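Local atomic coordinates of Myo-inositol dehydrogenase (Corynebacterium glutamicum, PDB entry 3EUW), a protein that probably oxidises myo-inositol with NAD+ as an inositol 2-dehydrogenase of the Gfo/Idh/MocA family. Residues Ala53-Ser56 and Pro57-Phe61; Leu81-Arg84 and Ala85-Gly89; Ser201-Ile204 and Ala205-Asp209; Gly310-Ala313 and Leu314-Ala317. One frame throughout, in Å; residues are numbered along the deposited sequence.

Contact 1: Ala53-Ser56 and Pro57-Phe61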
loop_
_atom_site.group_PDB
_atom_site.type_symbol
_atom_site.label_atom_id
_atom_site.label_comp_id
_atom_site.label_asym_id
_atom_site.label_seq_id
_atom_site.Cartn_x
_atom_site.Cartn_y
_atom_site.Cartn_z
ATOM N N ALA A 53 44.389 6.006 18.395
ATOM C CA ALA A 53 44.196 4.629 17.974
ATOM C C ALA A 53 45.229 3.753 18.661
ATOM O O ALA A 53 46.423 4.038 18.610
ATOM C CB ALA A 53 44.336 4.517 16.460
ATOM N N VAL A 54 44.759 2.702 19.322
ATOM C CA VAL A 54 45.644 1.766 20.005
ATOM C C VAL A 54 45.239 0.361 19.580
ATOM O O VAL A 54 44.143 0.155 19.053
ATOM C CB VAL A 54 45.527 1.884 21.536
ATOM C CG1 VAL A 54 45.831 3.312 21.970
ATOM C CG2 VAL A 54 44.130 1.459 21.991
ATOM N N ALA A 55 46.108 -0.610 19.821
ATOM C CA ALA A 55 45.812 -1.974 19.417
ATOM C C ALA A 55 45.355 -2.871 20.554
ATOM O O ALA A 55 44.755 -3.915 20.316
ATOM C CB ALA A 55 47.037 -2.580 18.742
ATOM N N SER A 56 45.622 -2.459 21.787
ATOM C CA SER A 56 45.262 -3.263 22.950
ATOM C C SER A 56 44.314 -2.619 23.951
ATOM O O SER A 56 44.292 -1.402 24.113
ATOM C CB SER A 56 46.534 -3.674 23.694
ATOM O OG SER A 56 46.229 -4.131 25.001
ATOM N N PRO A 57 43.504 -3.440 24.636
ATOM C CA PRO A 57 42.580 -2.880 25.626
ATOM C C PRO A 57 43.354 -2.281 26.809
ATOM O O PRO A 57 42.884 -1.350 27.466
ATOM C CB PRO A 57 41.708 -4.082 26.015
ATOM C CG PRO A 57 42.539 -5.275 25.643
ATOM C CD PRO A 57 43.197 -4.853 24.363
ATOM N N ASP A 58 44.545 -2.819 27.071
ATOM C CA ASP A 58 45.397 -2.311 28.148
ATOM C C ASP A 58 45.661 -0.826 27.922
ATOM O O ASP A 58 45.645 -0.036 28.860
ATOM C CB ASP A 58 46.736 -3.052 28.173
ATOM C CG ASP A 58 46.714 -4.276 29.065
ATOM O OD1 ASP A 58 45.621 -4.679 29.517
ATOM O OD2 ASP A 58 47.801 -4.841 29.312
ATOM N N GLU A 59 45.908 -0.459 26.668
ATOM C CA GLU A 59 46.173 0.928 26.309
ATOM C C GLU A 59 44.931 1.795 26.493
ATOM O O GLU A 59 45.044 2.991 26.731
ATOM C CB GLU A 59 46.671 1.011 24.867
ATOM C CG GLU A 59 47.945 0.211 24.637
ATOM C CD GLU A 59 48.323 0.111 23.173
ATOM O OE1 GLU A 59 48.717 1.139 22.581
ATOM O OE2 GLU A 59 48.217 -1.000 22.613
ATOM N N VAL A 60 43.752 1.190 26.376
ATOM C CA VAL A 60 42.506 1.919 26.572
ATOM C C VAL A 60 42.331 2.204 28.061
ATOM O O VAL A 60 42.195 3.347 28.483
ATOM C CB VAL A 60 41.277 1.093 26.117
ATOM C CG1 VAL A 60 39.996 1.769 26.586
ATOM C CG2 VAL A 60 41.274 0.939 24.611
ATOM N N PHE A 61 42.333 1.136 28.848
ATOM C CA PHE A 61 42.152 1.231 30.286
ATOM C C PHE A 61 43.306 1.911 31.020
ATOM O O PHE A 61 43.286 2.043 32.247
ATOM C CB PHE A 61 41.884 -0.162 30.848
ATOM C CG PHE A 61 40.555 -0.721 30.432
ATOM C CD1 PHE A 61 39.375 -0.103 30.831
ATOM C CD2 PHE A 61 40.479 -1.838 29.610
ATOM C CE1 PHE A 61 38.131 -0.588 30.414
ATOM C CE2 PHE A 61 39.242 -2.329 29.191
ATOM C CZ PHE A 61 38.065 -1.698 29.594
HETATM O O HOH W 1 49.017 0.463 20.130
#

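Contact 2: Leu81-Arg84 and Ala85-Gly89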
loop_
_atom_site.group_PDB
_atom_site.type_symbol
_atom_site.label_atom_id
_atom_site.label_comp_id
_atom_site.label_asym_id
_atom_site.label_seq_id
_atom_site.Cartn_x
_atom_site.Cartn_y
_atom_site.Cartn_z
ATOM N N LEU A 81 35.997 -7.684 27.909
ATOM C CA LEU A 81 35.807 -6.236 27.911
ATOM C C LEU A 81 34.717 -5.780 28.893
ATOM O O LEU A 81 34.868 -4.757 29.566
ATOM C CB LEU A 81 35.495 -5.752 26.495
ATOM C CG LEU A 81 36.682 -5.894 25.536
ATOM C CD1 LEU A 81 36.261 -5.562 24.114
ATOM C CD2 LEU A 81 37.804 -4.970 25.984
ATOM N N ILE A 82 33.631 -6.536 28.978
ATOM C CA ILE A 82 32.569 -6.182 29.900
ATOM C C ILE A 82 33.118 -6.165 31.323
ATOM O O ILE A 82 32.920 -5.203 32.059
ATOM C CB ILE A 82 31.399 -7.191 29.823
ATOM C CG1 ILE A 82 30.588 -6.941 28.542
ATOM C CG2 ILE A 82 30.523 -7.084 31.077
ATOM C CD1 ILE A 82 29.466 -7.946 28.299
ATOM N N THR A 83 33.818 -7.236 31.691
ATOM C CA THR A 83 34.393 -7.379 33.019
ATOM C C THR A 83 35.369 -6.249 33.363
ATOM O O THR A 83 35.224 -5.595 34.391
ATOM C CB THR A 83 35.126 -8.740 33.159
ATOM O OG1 THR A 83 34.202 -9.813 32.927
ATOM C CG2 THR A 83 35.715 -8.886 34.548
ATOM N N ARG A 84 36.355 -6.017 32.505
ATOM C CA ARG A 84 37.333 -4.962 32.748
ATOM C C ARG A 84 36.685 -3.596 32.946
ATOM O O ARG A 84 37.035 -2.855 33.868
ATOM C CB ARG A 84 38.317 -4.847 31.587
ATOM C CG ARG A 84 39.144 -6.084 31.299
ATOM C CD ARG A 84 40.282 -5.691 30.372
ATOM N NE ARG A 84 41.075 -6.815 29.889
ATOM C CZ ARG A 84 42.284 -6.682 29.352
ATOM N NH1 ARG A 84 42.831 -5.477 29.244
ATOM N NH2 ARG A 84 42.938 -7.749 28.914
ATOM N N ALA A 85 35.751 -3.260 32.066
ATOM C CA ALA A 85 35.080 -1.971 32.142
ATOM C C ALA A 85 34.290 -1.844 33.437
ATOM O O ALA A 85 34.435 -0.869 34.173
ATOM C CB ALA A 85 34.160 -1.791 30.944
ATOM N N VAL A 86 33.457 -2.836 33.712
ATOM C CA VAL A 86 32.644 -2.825 34.918
ATOM C C VAL A 86 33.496 -2.787 36.193
ATOM O O VAL A 86 33.162 -2.080 37.140
ATOM C CB VAL A 86 31.697 -4.054 34.945
ATOM C CG1 VAL A 86 31.072 -4.207 36.311
ATOM C CG2 VAL A 86 30.605 -3.883 33.907
ATOM N N GLU A 87 34.598 -3.534 36.214
ATOM C CA GLU A 87 35.468 -3.555 37.390
ATOM C C GLU A 87 36.053 -2.176 37.672
ATOM O O GLU A 87 36.494 -1.896 38.789
ATOM C CB GLU A 87 36.596 -4.573 37.217
ATOM C CG GLU A 87 36.111 -6.007 37.065
ATOM C CD GLU A 87 37.234 -7.028 37.145
ATOM O OE1 GLU A 87 38.300 -6.806 36.525
ATOM O OE2 GLU A 87 37.042 -8.061 37.824
ATOM N N ARG A 88 36.070 -1.320 36.655
ATOM C CA ARG A 88 36.574 0.035 36.829
ATOM C C ARG A 88 35.420 1.024 36.914
ATOM O O ARG A 88 35.614 2.233 36.811
ATOM C CB ARG A 88 37.520 0.422 35.689
ATOM C CG ARG A 88 38.894 -0.225 35.801
ATOM C CD ARG A 88 39.927 0.544 35.000
ATOM N NE ARG A 88 39.956 1.953 35.385
ATOM C CZ ARG A 88 40.617 2.896 34.724
ATOM N NH1 ARG A 88 41.312 2.585 33.640
ATOM N NH2 ARG A 88 40.569 4.158 35.137
ATOM N N GLY A 89 34.213 0.498 37.110
ATOM C CA GLY A 89 33.038 1.344 37.217
ATOM C C GLY A 89 32.705 2.085 35.937
ATOM O O GLY A 89 32.011 3.099 35.958
#

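Contact 3: Ser201-Ile204 and Ala205-Asp209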
loop_
_atom_site.group_PDB
_atom_site.type_symbol
_atom_site.label_atom_id
_atom_site.label_comp_id
_atom_site.label_asym_id
_atom_site.label_seq_id
_atom_site.Cartn_x
_atom_site.Cartn_y
_atom_site.Cartn_z
ATOM N N SER A 201 21.047 -24.087 1.568
ATOM C CA SER A 201 22.478 -23.946 1.824
ATOM C C SER A 201 23.298 -25.201 2.145
ATOM O O SER A 201 23.090 -25.845 3.169
ATOM C CB SER A 201 22.661 -22.914 2.937
ATOM O OG SER A 201 24.015 -22.769 3.310
ATOM N N GLN A 202 24.242 -25.539 1.269
ATOM C CA GLN A 202 25.116 -26.700 1.494
ATOM C C GLN A 202 26.094 -26.318 2.613
ATOM O O GLN A 202 26.475 -27.130 3.454
ATOM C CB GLN A 202 25.925 -27.042 0.230
ATOM C CG GLN A 202 25.127 -27.473 -1.005
ATOM C CD GLN A 202 24.432 -26.319 -1.704
ATOM O OE1 GLN A 202 24.835 -25.164 -1.578
ATOM N NE2 GLN A 202 23.393 -26.629 -2.460
ATOM N N GLU A 203 26.490 -25.056 2.597
ATOM C CA GLU A 203 27.412 -24.497 3.574
ATOM C C GLU A 203 26.863 -24.546 5.004
ATOM O O GLU A 203 27.556 -24.984 5.925
ATOM C CB GLU A 203 27.709 -23.058 3.175
ATOM C CG GLU A 203 28.650 -22.316 4.072
ATOM C CD GLU A 203 28.961 -20.945 3.514
ATOM O OE1 GLU A 203 28.002 -20.211 3.178
ATOM O OE2 GLU A 203 30.163 -20.607 3.407
ATOM N N ILE A 204 25.627 -24.089 5.193
ATOM C CA ILE A 204 25.016 -24.105 6.523
ATOM C C ILE A 204 24.806 -25.552 6.985
ATOM O O ILE A 204 25.001 -25.871 8.155
ATOM C CB ILE A 204 23.669 -23.323 6.526
ATOM C CG1 ILE A 204 23.960 -21.824 6.368
ATOM C CG2 ILE A 204 22.869 -23.599 7.814
ATOM C CD1 ILE A 204 22.716 -20.981 6.198
ATOM N N ALA A 205 24.424 -26.421 6.060
ATOM C CA ALA A 205 24.223 -27.833 6.366
ATOM C C ALA A 205 25.574 -28.467 6.762
ATOM O O ALA A 205 25.641 -29.381 7.584
ATOM C CB ALA A 205 23.630 -28.550 5.143
ATOM N N GLU A 206 26.647 -27.968 6.164
ATOM C CA GLU A 206 27.989 -28.462 6.449
ATOM C C GLU A 206 28.371 -28.257 7.923
ATOM O O GLU A 206 29.114 -29.049 8.503
ATOM C CB GLU A 206 28.988 -27.744 5.526
ATOM C CG GLU A 206 30.440 -27.746 6.000
ATOM C CD GLU A 206 31.386 -27.000 5.051
ATOM O OE1 GLU A 206 31.041 -25.884 4.606
ATOM O OE2 GLU A 206 32.486 -27.524 4.765
ATOM N N PHE A 207 27.855 -27.190 8.523
ATOM C CA PHE A 207 28.144 -26.874 9.915
ATOM C C PHE A 207 27.084 -27.378 10.892
ATOM O O PHE A 207 27.057 -26.956 12.046
ATOM C CB PHE A 207 28.286 -25.363 10.084
ATOM C CG PHE A 207 29.553 -24.810 9.516
ATOM C CD1 PHE A 207 30.785 -25.127 10.088
ATOM C CD2 PHE A 207 29.523 -23.982 8.403
ATOM C CE1 PHE A 207 31.968 -24.623 9.554
ATOM C CE2 PHE A 207 30.700 -23.473 7.863
ATOM C CZ PHE A 207 31.923 -23.792 8.436
ATOM N N ASN A 208 26.217 -28.279 10.440
ATOM C CA ASN A 208 25.166 -28.794 11.315
ATOM C C ASN A 208 24.372 -27.645 11.933
ATOM O O ASN A 208 24.245 -27.521 13.153
ATOM C CB ASN A 208 25.767 -29.663 12.416
ATOM C CG ASN A 208 26.383 -30.926 11.871
ATOM O OD1 ASN A 208 27.602 -31.040 11.759
ATOM N ND2 ASN A 208 25.538 -31.880 11.505
ATOM N N ASP A 209 23.843 -26.807 11.056
ATOM C CA ASP A 209 23.060 -25.651 11.445
ATOM C C ASP A 209 21.850 -25.644 10.491
ATOM O O ASP A 209 21.804 -26.429 9.538
ATOM C CB ASP A 209 23.930 -24.398 11.286
ATOM C CG ASP A 209 23.288 -23.145 11.849
ATOM O OD1 ASP A 209 22.265 -23.243 12.557
ATOM O OD2 ASP A 209 23.826 -22.054 11.583
#

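Contact 4: Gly310-Ala313 and Leu314-Ala317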
loop_
_atom_site.group_PDB
_atom_site.type_symbol
_atom_site.label_atom_id
_atom_site.label_comp_id
_atom_site.label_asym_id
_atom_site.label_seq_id
_atom_site.Cartn_x
_atom_site.Cartn_y
_atom_site.Cartn_z
ATOM N N GLY A 310 20.324 -9.978 28.192
ATOM C CA GLY A 310 21.314 -10.682 27.398
ATOM C C GLY A 310 21.412 -12.144 27.805
ATOM O O GLY A 310 21.615 -13.026 26.973
ATOM N N VAL A 311 21.252 -12.397 29.098
ATOM C CA VAL A 311 21.319 -13.753 29.616
ATOM C C VAL A 311 20.116 -14.574 29.154
ATOM O O VAL A 311 20.267 -15.677 28.630
ATOM C CB VAL A 311 21.349 -13.750 31.165
ATOM C CG1 VAL A 311 21.412 -15.170 31.690
ATOM C CG2 VAL A 311 22.544 -12.936 31.661
ATOM N N ILE A 312 18.926 -14.015 29.350
ATOM C CA ILE A 312 17.688 -14.686 28.988
ATOM C C ILE A 312 17.543 -14.890 27.478
ATOM O O ILE A 312 16.994 -15.897 27.028
ATOM C CB ILE A 312 16.474 -13.907 29.533
ATOM C CG1 ILE A 312 16.601 -13.771 31.057
ATOM C CG2 ILE A 312 15.186 -14.635 29.189
ATOM C CD1 ILE A 312 15.551 -12.871 31.699
ATOM N N ALA A 313 18.043 -13.939 26.697
ATOM C CA ALA A 313 17.961 -14.058 25.252
ATOM C C ALA A 313 18.750 -15.286 24.818
ATOM O O ALA A 313 18.298 -16.048 23.961
ATOM C CB ALA A 313 18.504 -12.814 24.586
ATOM N N LEU A 314 19.916 -15.491 25.424
ATOM C CA LEU A 314 20.742 -16.644 25.074
ATOM C C LEU A 314 20.078 -17.919 25.566
ATOM O O LEU A 314 20.067 -18.938 24.869
ATOM C CB LEU A 314 22.155 -16.517 25.671
ATOM C CG LEU A 314 23.068 -17.739 25.468
ATOM C CD1 LEU A 314 23.252 -17.982 23.964
ATOM C CD2 LEU A 314 24.436 -17.528 26.145
ATOM N N GLU A 315 19.516 -17.870 26.768
ATOM C CA GLU A 315 18.840 -19.048 27.314
ATOM C C GLU A 315 17.671 -19.467 26.417
ATOM O O GLU A 315 17.430 -20.657 26.225
ATOM C CB GLU A 315 18.333 -18.784 28.743
ATOM C CG GLU A 315 19.434 -18.524 29.768
ATOM C CD GLU A 315 18.895 -18.170 31.156
ATOM O OE1 GLU A 315 17.960 -17.350 31.263
ATOM O OE2 GLU A 315 19.414 -18.700 32.155
ATOM N N LEU A 316 16.943 -18.494 25.878
ATOM C CA LEU A 316 15.819 -18.792 25.000
ATOM C C LEU A 316 16.380 -19.415 23.726
ATOM O O LEU A 316 15.836 -20.391 23.203
ATOM C CB LEU A 316 15.031 -17.521 24.656
ATOM C CG LEU A 316 14.180 -16.865 25.755
ATOM C CD1 LEU A 316 13.446 -15.647 25.178
ATOM C CD2 LEU A 316 13.168 -17.860 26.306
ATOM N N ALA A 317 17.481 -18.859 23.227
ATOM C CA ALA A 317 18.080 -19.413 22.017
ATOM C C ALA A 317 18.515 -20.861 22.294
ATOM O O ALA A 317 18.328 -21.740 21.454
ATOM C CB ALA A 317 19.269 -18.563 21.563
#

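Contact 1: Ala53-Ser56 and Pro57-Phe61
This is a local helix-start contact, a capping box formed by S56 and E59, where edge strand 52-54 of the parallel Rossmann sheet hands over to the short, weakly bonded helix 57-60. S56 holds the N-cap position. Its hydroxyl OG, turned anti to its own N (chi1 164°), is carried forward beside the carbonyl carbon and accepts the amide of D58, with OG to D58 N at 3.0 Å and 143° at the hydrogen. The return half of the box is weaker: S56 N gives to E59 OE2 at 3.1 Å with a bend to 133°. E59 can reach back because CG stands beside its own backbone N and the chain then runs extended past CG. Its other carboxylate oxygen, OE1, takes a water at 2.6 Å that in turn accepts from A55 N at 3.1 Å, so the two oxygens serve two successive amides, one directly and one through solvent. Along the way E59 and V54 slide past each other in opposite directions, with V54 CB 3.4 Å from E59 OE1. The apolar side of the turn is closed by V54 CG2 meeting V60 CG2 at 3.9 Å, the two side chains crossing at about a right angle. Toward the sheet, V54 packs on V33 and A35 of strand 29-35, whereas V60 reaches both A35 and strand 5-10. P57 and F61 spread over helix 78-87, and D58 OD1 forms a salt bridge with R84 of that helix.

Contact 2: Leu81-Arg84 and Ala85-Gly89
L81 O accepts A85 N at 3.0 Å, one of the i-to-i+4 bonds near the end of helix 78-87, the connecting helix of the beta-alpha-beta crossover between strands 68-71 and 92-94 in the Rossmann fold; a Schellman motif closes it. The L81 side chain itself packs against I71 and P57. At I82 the bond to V86 N is straighter (168° at the hydrogen), and V86 CG2, set beside its own backbone N, settles 3.2 Å from I82 O. The methyls I82 CG2 and V86 CG2 lie a looser 4.3 Å apart. T83 comes next, its side chain alongside that of E87 and pointing the same way; CG2 is 3.5 Å from E87 CD, while the hydroxyl OG1 is bonded back to V79 O. R84 stretches out from CG to NE, where D80 takes NE and D58 takes NH1, two carboxylates for one guanidinium. R84 O receives R88 N only weakly, at 3.3 Å, as the helix unwinds. Here G89, with phi of 66°, is the C-prime residue: the amide that follows it returns to A85 O, and G89 N gives to V86 O at 2.8 Å.

Contact 3: Ser201-Ile204 and Ala205-Asp209
I204 O, near the end of the short helix 202-206, accepts two amides from opposite faces of its carbonyl plane: F207 N at 3.2 Å, and D209 N at 3.3 Å with 139° at the hydrogen. Before it, S201 O receives A205 N and Q202 O receives E206 N, while the bond from F207 N to E203 O is weak. The first turn is capped by S201, whose OG takes I204 N at 2.8 Å and 165°, nearly straight. The side chain of I204 closes the inner side. Its CG2, placed anti to its own N and beside the carbonyl carbon, touches D209 CB at 3.7 Å as the chain folds back, and P158 and R231 pack on the same residue. D209 is in turn tied by OD1 to I170 N. On the side facing helix 161-166, F207 brings CD2 to 3.3 Å from E203 O at an oblique approach, and the side chains of E203 and F207 both touch K161 and I164 of that helix. E203 and E206 keep their charged ends apart, E203 OE2 being 5.5 Å from E206 OE1, which may soften their repulsion; K161, in a long, weak ion pair with E206 OE1, probably eases it further. N208 has a positive phi of 53° and its N bonds to A205 O; with D209 N reaching I204 O, this is the Schellman motif that ends the helix.

Contact 4: Gly310-Ala313 and Leu314-Ala317
The carboxylate of E315 is the flat group here, and V311 covers one of its faces: V311 CG1 stands almost straight above carbon CD of E315, at 4.0 Å. The two side chains run side by side and point the same way, V311 CG1 being held anti to its own N (chi1 180°) and the glutamate extended beyond CG. I312 comes to the OE1 end from the same side of the carboxylate plane as V311 but much closer to that plane, with CG1 3.8 Å and CA 3.5 Å from E315 OE1. Toward OE2 stands R106 of helix 102-112, a long and weak ion pair. In the backbone, E315 N gives to V311 O at 3.0 Å in the plane of that carbonyl, whereas the bonds L316 N to I312 O and A317 N to A313 O are tilted out of their carbonyl planes, by 25° for the L316 bond. These are successive i-to-i+4 bonds of helix 307-326, which lies between helix 102-112 of the Rossmann part and helix 169-185 in the C-terminal domain. V311 and L314 both reach V105 on the first of these, while A313 meets I176 and L316 meets L179 on the second. The start of the segment is slacker, L314 N being bound only weakly to G310 O at 3.4 Å. Farther on, L316 turns CG back beside its own N (chi1 -71°), which brings CG to 3.2 Å from I312 O and 4.2 Å from I312 CG2.

Contacts 1 and 2 both belong to the Rossmann part and meet directly, through the D58-R84 salt bridge and through F61 CE2, which packs on R84 CB at 3.6 Å. Contacts 1 and 3 are at the surface and rely on polar capping: the first starts a helix with a capping box, the third caps one end and closes the other. Contact 2, partly buried, shares the Schellman ending with contact 3, though their centres are about 37 Å apart. Contact 4 is the buried one, mid-helix, with chiefly aliphatic packing; its nearest atoms come within about 9 Å of contact 2 and about 10 Å of contact 3.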